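Local coordinates for Dbv8 protein (Nonomuraea, PDB 4MFZ), which probably transfers long aliphatic acyl groups from acyl-CoA donors such as decanoyl-CoA to glycopeptide antibiotic substrates, as a GNAT-family N-acyltransferase, at residues H170-G175 with V298-G303; T281-E286 with S333-L338; R54-D59 with V134-L139; L30-N35 with P117-E122. One frame throughout, in Å; residues are numbered along the deposited sequence.

Contact 1: H170-G175 with V298-G303; sequences HRRKYG and VFRYNG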
loop_
_atom_site.group_PDB
_atom_site.type_symbol
_atom_site.label_atom_id
_atom_site.label_comp_id
_atom_site.label_asym_id
_atom_site.label_seq_id
_atom_site.Cartn_x
_atom_site.Cartn_y
_atom_site.Cartn_z
ATOM N N HIS A 170 -8.762 -5.130 3.597
ATOM C CA HIS A 170 -9.065 -6.491 3.123
ATOM C C HIS A 170 -10.308 -7.040 3.797
ATOM O O HIS A 170 -11.203 -7.535 3.115
ATOM C CB HIS A 170 -7.876 -7.439 3.269
ATOM C CG HIS A 170 -8.057 -8.759 2.553
ATOM N ND1 HIS A 170 -8.808 -9.762 3.060
ATOM C CD2 HIS A 170 -7.541 -9.229 1.344
ATOM C CE1 HIS A 170 -8.779 -10.820 2.215
ATOM N NE2 HIS A 170 -8.006 -10.494 1.166
ATOM N N ARG A 171 -10.390 -6.922 5.118
ATOM C CA ARG A 171 -11.532 -7.446 5.838
ATOM C C ARG A 171 -12.806 -6.650 5.507
ATOM O O ARG A 171 -13.905 -7.198 5.518
ATOM C CB ARG A 171 -11.281 -7.456 7.346
ATOM C CG ARG A 171 -12.427 -8.129 8.122
ATOM C CD ARG A 171 -12.108 -8.442 9.579
ATOM N NE ARG A 171 -11.054 -9.456 9.732
ATOM C CZ ARG A 171 -11.228 -10.769 9.577
ATOM N NH1 ARG A 171 -12.414 -11.267 9.260
ATOM N NH2 ARG A 171 -10.206 -11.596 9.748
ATOM N N ARG A 172 -12.653 -5.360 5.227
ATOM C CA ARG A 172 -13.794 -4.519 4.902
ATOM C C ARG A 172 -14.332 -4.900 3.528
ATOM O O ARG A 172 -15.527 -5.026 3.354
ATOM C CB ARG A 172 -13.426 -3.027 4.971
ATOM C CG ARG A 172 -14.597 -2.099 4.708
ATOM C CD ARG A 172 -14.217 -0.627 4.801
ATOM N NE ARG A 172 -14.687 0.071 3.602
ATOM C CZ ARG A 172 -15.055 1.353 3.539
ATOM N NH1 ARG A 172 -15.036 2.112 4.632
ATOM N NH2 ARG A 172 -15.467 1.872 2.378
ATOM N N LYS A 173 -13.450 -5.106 2.562
ATOM C CA LYS A 173 -13.877 -5.503 1.230
ATOM C C LYS A 173 -14.433 -6.942 1.143
ATOM O O LYS A 173 -15.521 -7.149 0.581
ATOM C CB LYS A 173 -12.759 -5.253 0.216
ATOM C CG LYS A 173 -13.050 -5.776 -1.175
ATOM C CD LYS A 173 -12.028 -5.272 -2.184
ATOM C CE LYS A 173 -12.438 -5.680 -3.600
ATOM N NZ LYS A 173 -11.615 -5.030 -4.660
ATOM N N TYR A 174 -13.725 -7.913 1.728
ATOM C CA TYR A 174 -14.060 -9.354 1.560
ATOM C C TYR A 174 -14.764 -10.047 2.742
ATOM O O TYR A 174 -15.282 -11.153 2.594
ATOM C CB TYR A 174 -12.830 -10.182 1.143
ATOM C CG TYR A 174 -12.182 -9.693 -0.130
ATOM C CD1 TYR A 174 -12.746 -9.948 -1.380
ATOM C CD2 TYR A 174 -11.006 -8.941 -0.075
ATOM C CE1 TYR A 174 -12.142 -9.468 -2.543
ATOM C CE2 TYR A 174 -10.403 -8.465 -1.224
ATOM C CZ TYR A 174 -10.972 -8.727 -2.447
ATOM O OH TYR A 174 -10.353 -8.220 -3.552
ATOM N N GLY A 175 -14.786 -9.413 3.906
ATOM C CA GLY A 175 -15.341 -10.059 5.087
ATOM C C GLY A 175 -14.474 -11.207 5.583
ATOM O O GLY A 175 -14.962 -12.101 6.281
ATOM N N VAL A 298 -14.818 4.273 -2.990
ATOM C CA VAL A 298 -15.994 4.834 -2.326
ATOM C C VAL A 298 -16.737 3.760 -1.518
ATOM O O VAL A 298 -17.269 4.064 -0.454
ATOM C CB VAL A 298 -16.939 5.598 -3.288
ATOM C CG1 VAL A 298 -18.134 6.180 -2.546
ATOM C CG2 VAL A 298 -16.193 6.728 -3.978
ATOM N N PHE A 299 -16.743 2.512 -2.001
ATOM C CA PHE A 299 -17.515 1.438 -1.345
ATOM C C PHE A 299 -16.728 0.204 -0.956
ATOM O O PHE A 299 -17.251 -0.658 -0.274
ATOM C CB PHE A 299 -18.678 0.959 -2.221
ATOM C CG PHE A 299 -19.667 2.020 -2.570
ATOM C CD1 PHE A 299 -20.672 2.387 -1.665
ATOM C CD2 PHE A 299 -19.628 2.623 -3.822
ATOM C CE1 PHE A 299 -21.608 3.368 -2.004
ATOM C CE2 PHE A 299 -20.560 3.599 -4.174
ATOM C CZ PHE A 299 -21.553 3.971 -3.260
ATOM N N ARG A 300 -15.498 0.092 -1.436
ATOM C CA ARG A 300 -14.681 -1.104 -1.235
ATOM C C ARG A 300 -15.481 -2.273 -1.805
ATOM O O ARG A 300 -15.609 -3.377 -1.227
ATOM C CB ARG A 300 -14.275 -1.246 0.230
ATOM C CG ARG A 300 -12.787 -1.447 0.463
ATOM C CD ARG A 300 -11.862 -0.610 -0.428
ATOM N NE ARG A 300 -11.365 0.630 0.181
ATOM C CZ ARG A 300 -10.187 1.191 -0.112
ATOM N NH1 ARG A 300 -9.362 0.625 -1.000
ATOM N NH2 ARG A 300 -9.819 2.312 0.499
ATOM N N TYR A 301 -16.009 -1.963 -2.982
ATOM C CA TYR A 301 -16.971 -2.759 -3.718
ATOM C C TYR A 301 -16.528 -4.195 -3.884
ATOM O O TYR A 301 -15.354 -4.455 -4.142
ATOM C CB TYR A 301 -17.148 -2.141 -5.099
ATOM C CG TYR A 301 -18.254 -2.757 -5.879
ATOM C CD1 TYR A 301 -19.566 -2.645 -5.434
ATOM C CD2 TYR A 301 -18.001 -3.457 -7.059
ATOM C CE1 TYR A 301 -20.601 -3.212 -6.130
ATOM C CE2 TYR A 301 -19.035 -4.025 -7.764
ATOM C CZ TYR A 301 -20.334 -3.894 -7.286
ATOM O OH TYR A 301 -21.395 -4.436 -7.945
ATOM N N ASN A 302 -17.481 -5.118 -3.748
ATOM C CA ASN A 302 -17.221 -6.533 -3.977
ATOM C C ASN A 302 -18.324 -7.249 -4.785
ATOM O O ASN A 302 -18.762 -8.314 -4.409
ATOM C CB ASN A 302 -16.943 -7.240 -2.638
ATOM C CG ASN A 302 -16.284 -8.609 -2.811
ATOM O OD1 ASN A 302 -15.529 -8.854 -3.768
ATOM N ND2 ASN A 302 -16.560 -9.504 -1.874
ATOM N N GLY A 303 -18.761 -6.652 -5.893
ATOM C CA GLY A 303 -19.742 -7.277 -6.779
ATOM C C GLY A 303 -21.203 -7.305 -6.318
ATOM O O GLY A 303 -22.044 -7.901 -6.991
HETATM O O HOH W 1 -16.224 5.165 1.857
HETATM O O HOH W 2 -17.583 -5.073 -0.074
HETATM O O HOH W 3 -13.734 -2.557 -5.648
#
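Lys173 lays its aliphatic chain over the backbone of Arg300 and Tyr301, in the turn that follows helix 291-299. With CG opposite the backbone N (chi1 174°) and the chain extended beyond it, its methylenes pass two carbonyls in succession: CG lies 3.5 Å from Arg300 O and CE 3.2 Å from Tyr301 O. The ammonium group, at the far end, pairs with Glu296. Alongside, Arg172 NE approaches Arg300 CB to 3.6 Å. The two guanidinium planes stand 84° apart, and Arg300 bends away at chi2 and chi3 to salt bridges with Glu219 and Glu296.

Asn302 packs against the last turn of helix 162-174: its CB sits 3.5 Å from Lys173 O, and its amide stands nearly perpendicular to the Tyr174 ring, with OD1 3.7 Å from CE1.

No direct hydrogen bond crosses the contact; water carries that role. One water donates to both Lys173 O, at 3.0 Å, and Arg300 O, at 2.8 Å. A second donates to Val298 O and lies in the plane of the Arg172 guanidinium, accepting a weak bond from NH2. A third donates to Tyr301 O and accepts only a weak bond from Lys173 NZ.

The end of helix 162-174, in the N-terminal domain, thus meets the GNAT-like domain beside Val298, which touches decanoyl-CoA. Bridging waters and the Lys173-Glu296 salt bridge are consistent with a hydrated, partly charged junction.

Contact 2: T281-E286 with S333-L338; sequences TLLDSE and SGRIEL
The guanidinium of Arg335, the flat side-chain group here, is met obliquely by two methyls: Leu283 CD2, 4.0 Å from NE, and Thr281 CG2, 4.0 Å from NH2. Arg335 and Thr281 run side by side in the same direction, whereas Leu283 crosses the arginine chain at about a right angle, its CD2 3.8 Å from Arg335 CD. The other branch, Leu283 CD1, reaches Ser333 CB, so the leucine fork straddles two residues of the neighbouring strand.

Behind these side chains lies antiparallel pairing at one edge of the GNAT sheet, where strand 281-289 is outermost and strand 330-337 is also bonded to strand 251-256. Thr281 and Arg335 form a hydrogen-bonded pair: Thr281 N reaches Arg335 O at 2.9 Å, nearly straight at 176° and in the carbonyl plane, and Arg335 N returns to Thr281 O at 3.0 Å. Leu282 and Gly334 form the next, non-hydrogen-bonded pair, and Gly334 CA makes a CA-H...O contact of 3.3 Å with Thr281 O. Leu283 N then donates to Ser333 O at 3.0 Å, tilted 29° from the carbonyl plane. Ser333 OG instead bonds to Thr255 and Gln288.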
loop_
_atom_site.group_PDB
_atom_site.type_symbol
_atom_site.label_atom_id
_atom_site.label_comp_id
_atom_site.label_asym_id
_atom_site.label_seq_id
_atom_site.Cartn_x
_atom_site.Cartn_y
_atom_site.Cartn_z
ATOM N N THR A 281 -2.480 20.012 -12.098
ATOM C CA THR A 281 -2.657 20.156 -13.536
ATOM C C THR A 281 -2.935 18.810 -14.216
ATOM O O THR A 281 -2.186 17.868 -14.040
ATOM C CB THR A 281 -1.476 20.885 -14.207
ATOM O OG1 THR A 281 -1.205 20.247 -15.457
ATOM C CG2 THR A 281 -0.219 20.877 -13.369
ATOM N N LEU A 282 -4.033 18.714 -14.966
ATOM C CA LEU A 282 -4.433 17.444 -15.577
ATOM C C LEU A 282 -3.604 17.116 -16.818
ATOM O O LEU A 282 -3.454 17.942 -17.703
ATOM C CB LEU A 282 -5.943 17.444 -15.898
ATOM C CG LEU A 282 -6.887 17.625 -14.683
ATOM C CD1 LEU A 282 -8.351 17.607 -15.089
ATOM C CD2 LEU A 282 -6.636 16.586 -13.596
ATOM N N LEU A 283 -3.032 15.919 -16.869
ATOM C CA LEU A 283 -2.373 15.462 -18.084
ATOM C C LEU A 283 -3.441 15.064 -19.117
ATOM O O LEU A 283 -4.450 14.426 -18.773
ATOM C CB LEU A 283 -1.417 14.295 -17.786
ATOM C CG LEU A 283 -0.289 14.503 -16.748
ATOM C CD1 LEU A 283 0.293 13.164 -16.304
ATOM C CD2 LEU A 283 0.822 15.433 -17.234
ATOM N N ASP A 284 -3.250 15.467 -20.370
ATOM C CA ASP A 284 -4.121 14.974 -21.443
ATOM C C ASP A 284 -3.604 13.638 -21.944
ATOM O O ASP A 284 -2.459 13.537 -22.392
ATOM C CB ASP A 284 -4.209 15.954 -22.611
ATOM C CG ASP A 284 -4.743 17.302 -22.201
ATOM O OD1 ASP A 284 -5.749 17.350 -21.452
ATOM O OD2 ASP A 284 -4.149 18.315 -22.628
ATOM N N SER A 285 -4.445 12.615 -21.859
ATOM C CA SER A 285 -4.084 11.290 -22.339
ATOM C C SER A 285 -5.342 10.472 -22.574
ATOM O O SER A 285 -6.443 10.877 -22.171
ATOM C CB SER A 285 -3.151 10.585 -21.347
ATOM O OG SER A 285 -3.789 10.425 -20.097
ATOM N N GLU A 286 -5.166 9.324 -23.230
ATOM C CA GLU A 286 -6.257 8.410 -23.599
ATOM C C GLU A 286 -7.210 8.095 -22.424
ATOM O O GLU A 286 -6.766 7.967 -21.269
ATOM C CB GLU A 286 -5.641 7.134 -24.168
ATOM C CG GLU A 286 -6.604 6.119 -24.752
ATOM C CD GLU A 286 -5.890 4.844 -25.154
ATOM O OE1 GLU A 286 -4.656 4.763 -24.947
ATOM O OE2 GLU A 286 -6.562 3.924 -25.672
ATOM N N SER A 333 -4.906 11.411 -14.628
ATOM C CA SER A 333 -3.547 11.594 -14.153
ATOM C C SER A 333 -3.260 13.067 -14.028
ATOM O O SER A 333 -3.693 13.870 -14.849
ATOM C CB SER A 333 -2.550 10.957 -15.132
ATOM O OG SER A 333 -2.791 9.573 -15.185
ATOM N N GLY A 334 -2.546 13.437 -12.980
ATOM C CA GLY A 334 -2.282 14.848 -12.749
ATOM C C GLY A 334 -0.887 15.042 -12.185
ATOM O O GLY A 334 -0.264 14.068 -11.789
ATOM N N ARG A 335 -0.416 16.291 -12.154
ATOM C CA ARG A 335 0.837 16.649 -11.469
ATOM C C ARG A 335 0.701 17.954 -10.678
ATOM O O ARG A 335 -0.071 18.823 -11.052
ATOM C CB ARG A 335 1.985 16.896 -12.454
ATOM C CG ARG A 335 2.339 15.804 -13.440
ATOM C CD ARG A 335 3.310 16.380 -14.475
ATOM N NE ARG A 335 2.926 17.759 -14.824
ATOM C CZ ARG A 335 3.723 18.826 -14.798
ATOM N NH1 ARG A 335 5.008 18.708 -14.479
ATOM N NH2 ARG A 335 3.230 20.016 -15.117
ATOM N N ILE A 336 1.511 18.085 -9.632
ATOM C CA ILE A 336 1.918 19.373 -9.049
ATOM C C ILE A 336 3.402 19.712 -9.416
ATOM O O ILE A 336 4.163 18.789 -9.590
ATOM C CB ILE A 336 1.867 19.266 -7.500
ATOM C CG1 ILE A 336 0.503 18.814 -6.987
ATOM C CG2 ILE A 336 2.215 20.593 -6.865
ATOM C CD1 ILE A 336 0.556 18.324 -5.548
ATOM N N GLU A 337 3.812 21.009 -9.466
ATOM C CA GLU A 337 5.224 21.479 -9.063
ATOM C C GLU A 337 5.453 22.128 -7.601
ATOM O O GLU A 337 4.946 23.223 -7.286
ATOM C CB GLU A 337 5.872 22.338 -10.120
ATOM C CG GLU A 337 6.874 23.324 -9.499
ATOM C CD GLU A 337 8.255 23.302 -10.148
ATOM O OE1 GLU A 337 8.327 23.527 -11.373
ATOM O OE2 GLU A 337 9.278 23.075 -9.431
ATOM N N LEU A 338 6.245 21.461 -6.747
ATOM C CA LEU A 338 6.054 21.510 -5.277
ATOM C C LEU A 338 6.456 22.772 -4.521
ATOM O O LEU A 338 7.473 23.385 -4.851
ATOM C CB LEU A 338 6.712 20.313 -4.583
ATOM C CG LEU A 338 6.156 18.937 -4.897
ATOM C CD1 LEU A 338 7.221 17.892 -4.610
ATOM C CD2 LEU A 338 4.895 18.695 -4.089
#

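Contact 3: R54-D59 with V134-L139; sequences RLPQGD and VFLATL
Leu55 packs its side chain on Ala137, joining the lead-in to helix 58-67 to helix 130-148 within the all-helical N-terminal part of the acyltransferase. The path of the leucine can be traced against Ala137 CB. Leu55 CB is still 6.1 Å from Ala137 CB; with CG opposite the carbonyl carbon (chi1 -65°), the next atom closes in, Leu55 CG being 5.1 Å from the same methyl. There the chain forks. CD2 makes the contact, 4.0 Å from Ala137 CB and 3.9 Å from Ala137 N, and it also touches Leu136 CB. The other branch turns away, Leu55 CD1 lying 6.0 Å from Ala137 CB. Beyond the two segments, the leucine packs against Trp92 and Leu95 of helix 89-104.

Next along the chain, the Pro56 ring meets Leu136 obliquely, CG to CD1 at 4.0 Å. Leu64 of helix 58-67 touches both of these side chains, so three apolar groups meet where the lead-in, its own helix and helix 130-148 come together. No direct hydrogen bond joins segment 54-59 to segment 134-139: the buried side-chain contacts are apolar, and Arg54 directs its guanidinium to Glu60. The polar link is at the backbone, where one water accepts from Arg54 N at 3.1 Å and donates to Ala137 O at 2.8 Å.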
loop_
_atom_site.group_PDB
_atom_site.type_symbol
_atom_site.label_atom_id
_atom_site.label_comp_id
_atom_site.label_asym_id
_atom_site.label_seq_id
_atom_site.Cartn_x
_atom_site.Cartn_y
_atom_site.Cartn_z
ATOM N N ARG A 54 13.348 -13.440 12.318
ATOM C CA ARG A 54 12.782 -13.527 13.631
ATOM C C ARG A 54 11.377 -12.899 13.555
ATOM O O ARG A 54 11.249 -11.738 13.229
ATOM C CB ARG A 54 13.675 -12.754 14.600
ATOM C CG ARG A 54 13.218 -12.840 16.038
ATOM C CD ARG A 54 13.610 -11.613 16.843
ATOM N NE ARG A 54 13.123 -11.739 18.223
ATOM C CZ ARG A 54 11.984 -11.222 18.700
ATOM N NH1 ARG A 54 11.176 -10.511 17.930
ATOM N NH2 ARG A 54 11.662 -11.411 19.980
ATOM N N LEU A 55 10.328 -13.672 13.789
ATOM C CA LEU A 55 8.988 -13.104 13.902
ATOM C C LEU A 55 8.641 -12.951 15.395
ATOM O O LEU A 55 8.890 -13.866 16.164
ATOM C CB LEU A 55 7.962 -14.021 13.229
ATOM C CG LEU A 55 8.092 -14.204 11.708
ATOM C CD1 LEU A 55 7.153 -15.298 11.217
ATOM C CD2 LEU A 55 7.858 -12.890 10.953
ATOM N N PRO A 56 8.037 -11.813 15.798
ATOM C CA PRO A 56 7.523 -11.690 17.177
ATOM C C PRO A 56 6.442 -12.745 17.459
ATOM O O PRO A 56 5.794 -13.253 16.531
ATOM C CB PRO A 56 6.921 -10.274 17.204
ATOM C CG PRO A 56 6.518 -10.026 15.775
ATOM C CD PRO A 56 7.599 -10.691 14.943
ATOM N N GLN A 57 6.251 -13.081 18.726
ATOM C CA GLN A 57 5.341 -14.165 19.102
ATOM C C GLN A 57 4.499 -13.704 20.287
ATOM O O GLN A 57 4.893 -12.778 20.985
ATOM C CB GLN A 57 6.145 -15.397 19.536
ATOM C CG GLN A 57 7.222 -15.860 18.553
ATOM C CD GLN A 57 6.711 -16.898 17.571
ATOM O OE1 GLN A 57 5.603 -17.431 17.724
ATOM N NE2 GLN A 57 7.523 -17.203 16.559
ATOM N N GLY A 58 3.370 -14.365 20.523
ATOM C CA GLY A 58 2.602 -14.148 21.752
ATOM C C GLY A 58 2.264 -12.681 21.942
ATOM O O GLY A 58 1.804 -12.015 20.998
ATOM N N ASP A 59 2.534 -12.167 23.134
ATOM C CA ASP A 59 2.194 -10.783 23.475
ATOM C C ASP A 59 3.125 -9.698 22.885
ATOM O O ASP A 59 2.743 -8.528 22.790
ATOM C CB ASP A 59 2.092 -10.628 25.000
ATOM C CG ASP A 59 0.910 -11.387 25.590
ATOM O OD1 ASP A 59 -0.143 -11.502 24.921
ATOM O OD2 ASP A 59 1.037 -11.880 26.727
ATOM N N VAL A 134 6.121 -11.110 6.152
ATOM C CA VAL A 134 7.252 -10.467 5.442
ATOM C C VAL A 134 7.472 -9.045 6.031
ATOM O O VAL A 134 8.602 -8.630 6.290
ATOM C CB VAL A 134 6.990 -10.365 3.924
ATOM C CG1 VAL A 134 8.143 -9.669 3.230
ATOM C CG2 VAL A 134 6.803 -11.739 3.311
ATOM N N PHE A 135 6.375 -8.321 6.267
ATOM C CA PHE A 135 6.472 -6.974 6.871
ATOM C C PHE A 135 7.175 -7.002 8.222
ATOM O O PHE A 135 8.159 -6.297 8.420
ATOM C CB PHE A 135 5.093 -6.389 7.036
ATOM C CG PHE A 135 5.080 -4.909 7.193
ATOM C CD1 PHE A 135 5.001 -4.083 6.073
ATOM C CD2 PHE A 135 5.105 -4.325 8.475
ATOM C CE1 PHE A 135 4.977 -2.681 6.229
ATOM C CE2 PHE A 135 5.071 -2.942 8.625
ATOM C CZ PHE A 135 5.009 -2.123 7.499
ATOM N N LEU A 136 6.675 -7.826 9.145
ATOM C CA LEU A 136 7.237 -7.914 10.498
ATOM C C LEU A 136 8.708 -8.373 10.486
ATOM O O LEU A 136 9.553 -7.785 11.190
ATOM C CB LEU A 136 6.411 -8.843 11.390
ATOM C CG LEU A 136 4.925 -8.575 11.652
ATOM C CD1 LEU A 136 4.323 -9.727 12.466
ATOM C CD2 LEU A 136 4.758 -7.223 12.364
ATOM N N ALA A 137 9.013 -9.390 9.665
ATOM C CA ALA A 137 10.399 -9.883 9.493
ATOM C C ALA A 137 11.358 -8.760 9.050
ATOM O O ALA A 137 12.517 -8.756 9.406
ATOM C CB ALA A 137 10.424 -11.027 8.479
ATOM N N THR A 138 10.862 -7.818 8.267
ATOM C CA THR A 138 11.716 -6.826 7.591
ATOM C C THR A 138 11.813 -5.513 8.395
ATOM O O THR A 138 12.594 -4.624 8.042
ATOM C CB THR A 138 11.221 -6.606 6.147
ATOM O OG1 THR A 138 11.121 -7.881 5.510
ATOM C CG2 THR A 138 12.195 -5.751 5.294
ATOM N N LEU A 139 11.034 -5.404 9.468
ATOM C CA LEU A 139 10.986 -4.172 10.295
ATOM C C LEU A 139 12.353 -3.740 10.849
ATOM O O LEU A 139 12.676 -2.569 10.767
ATOM C CB LEU A 139 9.983 -4.316 11.450
ATOM C CG LEU A 139 8.833 -3.312 11.541
ATOM C CD1 LEU A 139 8.255 -3.091 10.163
ATOM C CD2 LEU A 139 7.740 -3.792 12.488
HETATM O O HOH W 4 13.594 -10.642 11.115
#

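Contact 4: L30-N35 with P117-E122; sequences LRLGEN and PTLPYE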
loop_
_atom_site.group_PDB
_atom_site.type_symbol
_atom_site.label_atom_id
_atom_site.label_comp_id
_atom_site.label_asym_id
_atom_site.label_seq_id
_atom_site.Cartn_x
_atom_site.Cartn_y
_atom_site.Cartn_z
ATOM N N LEU A 30 2.289 -24.882 -1.897
ATOM C CA LEU A 30 1.551 -23.653 -1.604
ATOM C C LEU A 30 0.474 -23.381 -2.653
ATOM O O LEU A 30 -0.210 -22.368 -2.597
ATOM C CB LEU A 30 2.514 -22.458 -1.445
ATOM C CG LEU A 30 3.611 -22.544 -0.376
ATOM C CD1 LEU A 30 4.474 -21.284 -0.371
ATOM C CD2 LEU A 30 3.067 -22.776 1.033
ATOM N N ARG A 31 0.329 -24.302 -3.611
ATOM C CA ARG A 31 -0.737 -24.293 -4.632
ATOM C C ARG A 31 -0.626 -23.114 -5.590
ATOM O O ARG A 31 -1.634 -22.639 -6.127
ATOM C CB ARG A 31 -2.150 -24.354 -3.987
ATOM C CG ARG A 31 -2.346 -25.469 -2.941
ATOM C CD ARG A 31 -2.070 -26.868 -3.501
ATOM N NE ARG A 31 -3.105 -27.256 -4.459
ATOM C CZ ARG A 31 -3.158 -28.420 -5.103
ATOM N NH1 ARG A 31 -2.245 -29.357 -4.902
ATOM N NH2 ARG A 31 -4.138 -28.653 -5.955
ATOM N N LEU A 32 0.605 -22.645 -5.788
ATOM C CA LEU A 32 0.903 -21.503 -6.644
ATOM C C LEU A 32 0.793 -21.791 -8.144
ATOM O O LEU A 32 1.160 -22.862 -8.603
ATOM C CB LEU A 32 2.299 -20.940 -6.321
ATOM C CG LEU A 32 2.433 -20.156 -5.016
ATOM C CD1 LEU A 32 3.895 -19.837 -4.727
ATOM C CD2 LEU A 32 1.600 -18.864 -5.090
ATOM N N GLY A 33 0.327 -20.808 -8.910
ATOM C CA GLY A 33 0.104 -21.015 -10.333
ATOM C C GLY A 33 1.443 -20.923 -11.028
ATOM O O GLY A 33 2.454 -20.555 -10.405
ATOM N N GLU A 34 1.443 -21.247 -12.313
ATOM C CA GLU A 34 2.630 -21.230 -13.136
ATOM C C GLU A 34 3.235 -19.842 -13.293
ATOM O O GLU A 34 4.412 -19.697 -13.591
ATOM C CB GLU A 34 2.311 -21.784 -14.519
ATOM C CG GLU A 34 3.533 -21.851 -15.420
ATOM C CD GLU A 34 3.172 -22.211 -16.841
ATOM O OE1 GLU A 34 3.992 -22.883 -17.503
ATOM O OE2 GLU A 34 2.068 -21.844 -17.290
ATOM N N ASN A 35 2.418 -18.826 -13.097
ATOM C CA ASN A 35 2.878 -17.453 -13.194
ATOM C C ASN A 35 3.706 -16.979 -11.985
ATOM O O ASN A 35 4.198 -15.859 -11.972
ATOM C CB ASN A 35 1.689 -16.519 -13.444
ATOM C CG ASN A 35 0.552 -16.713 -12.451
ATOM O OD1 ASN A 35 -0.195 -15.779 -12.181
ATOM N ND2 ASN A 35 0.404 -17.924 -11.917
ATOM N N PRO A 117 2.955 -12.185 -5.169
ATOM C CA PRO A 117 1.526 -11.993 -5.313
ATOM C C PRO A 117 0.820 -12.308 -3.984
ATOM O O PRO A 117 1.464 -12.754 -3.024
ATOM C CB PRO A 117 1.147 -13.031 -6.384
ATOM C CG PRO A 117 2.104 -14.144 -6.148
ATOM C CD PRO A 117 3.390 -13.500 -5.681
ATOM N N THR A 118 -0.480 -12.058 -3.917
ATOM C CA THR A 118 -1.287 -12.647 -2.855
ATOM C C THR A 118 -1.278 -14.143 -3.072
ATOM O O THR A 118 -1.536 -14.584 -4.183
ATOM C CB THR A 118 -2.726 -12.168 -2.979
ATOM O OG1 THR A 118 -2.714 -10.751 -2.943
ATOM C CG2 THR A 118 -3.601 -12.745 -1.857
ATOM N N LEU A 119 -0.970 -14.900 -2.020
ATOM C CA LEU A 119 -0.896 -16.375 -2.039
ATOM C C LEU A 119 -2.282 -17.046 -2.001
ATOM O O LEU A 119 -3.251 -16.422 -1.557
ATOM C CB LEU A 119 -0.065 -16.873 -0.853
ATOM C CG LEU A 119 1.347 -16.317 -0.635
ATOM C CD1 LEU A 119 2.052 -17.072 0.503
ATOM C CD2 LEU A 119 2.148 -16.380 -1.928
ATOM N N PRO A 120 -2.380 -18.306 -2.493
ATOM C CA PRO A 120 -3.638 -19.039 -2.391
ATOM C C PRO A 120 -3.996 -19.256 -0.942
ATOM O O PRO A 120 -3.145 -19.685 -0.156
ATOM C CB PRO A 120 -3.334 -20.373 -3.104
ATOM C CG PRO A 120 -2.282 -19.997 -4.110
ATOM C CD PRO A 120 -1.424 -18.979 -3.389
ATOM N N TYR A 121 -5.241 -18.937 -0.581
ATOM C CA TYR A 121 -5.665 -19.024 0.830
ATOM C C TYR A 121 -6.029 -20.426 1.308
ATOM O O TYR A 121 -6.121 -20.640 2.518
ATOM C CB TYR A 121 -6.846 -18.068 1.157
ATOM C CG TYR A 121 -6.588 -16.581 0.933
ATOM C CD1 TYR A 121 -5.290 -16.070 0.861
ATOM C CD2 TYR A 121 -7.671 -15.676 0.811
ATOM C CE1 TYR A 121 -5.064 -14.715 0.658
ATOM C CE2 TYR A 121 -7.454 -14.321 0.624
ATOM C CZ TYR A 121 -6.163 -13.840 0.543
ATOM O OH TYR A 121 -5.945 -12.486 0.330
ATOM N N GLU A 122 -6.224 -21.386 0.404
ATOM C CA GLU A 122 -6.645 -22.752 0.833
ATOM C C GLU A 122 -5.601 -23.489 1.694
ATOM O O GLU A 122 -5.885 -24.498 2.354
ATOM C CB GLU A 122 -7.040 -23.605 -0.373
ATOM C CG GLU A 122 -5.923 -23.813 -1.388
ATOM C CD GLU A 122 -5.961 -22.793 -2.509
ATOM O OE1 GLU A 122 -5.664 -23.203 -3.650
ATOM O OE2 GLU A 122 -6.326 -21.601 -2.259
HETATM O O HOH W 5 -0.622 -21.114 -0.403
HETATM O O HOH W 6 -5.412 -25.611 -4.839
HETATM O O HOH W 7 -4.404 -22.154 -5.734
#
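Arg31 and Glu122 meet through Arg31 CB, 3.7 Å from Glu122 OE1, with no direct salt bridge: Arg31 NE is 4.9 Å from Glu122 OE1. Arg31 is curled, with chi2 at -58° and chi3 at -70°, which takes its guanidinium away from the carboxylate. Glu122 holds CG between its backbone N and carbonyl carbon (chi1 60°) and bends again at chi2, which brings OE1 over to Arg31 CB and to two waters that bridge the pair. One lies in the guanidinium plane, accepting from Arg31 NE at 2.9 Å and donating to OE1; the other donates to the same OE1 and to Arg31 O.

Arg31 has positive phi in a Schellman motif that ends helix 23-29, and the resulting turn lies against Pro120, whose CG is 3.4 Å from Arg31 O. A further water joins Leu30 O to Pro120 O. Leu32 crosses the proline ring at about a right angle, CD2 tightly against Pro120 CD at 3.5 Å, and its CD2 also meets Leu119 CD2 at 4.1 Å.

Overall arrangement
Contacts 3 and 4 lie in the helical N-terminal part, with centres 22 Å apart; their segments alternate along the chain, and helix 89-104 is packed on by both. Contact 1 follows later and bridges the two family domains, joining helix 162-174 to the end of helix 291-299. It touches contact 4 through His170 NE2 and Tyr121 OH, 3.0 Å apart. Contact 2 lies wholly in the GNAT-like domain, 29 Å from contact 1 between centres, although strand 281-289 and helix 291-299 are consecutive and the segments of contacts 1 and 2 alternate. Contacts 2 and 3 are farthest apart, 40 Å between centres, across the chain's centre. Contact 1 thus connects the helical domain to the decanoyl-CoA-binding one.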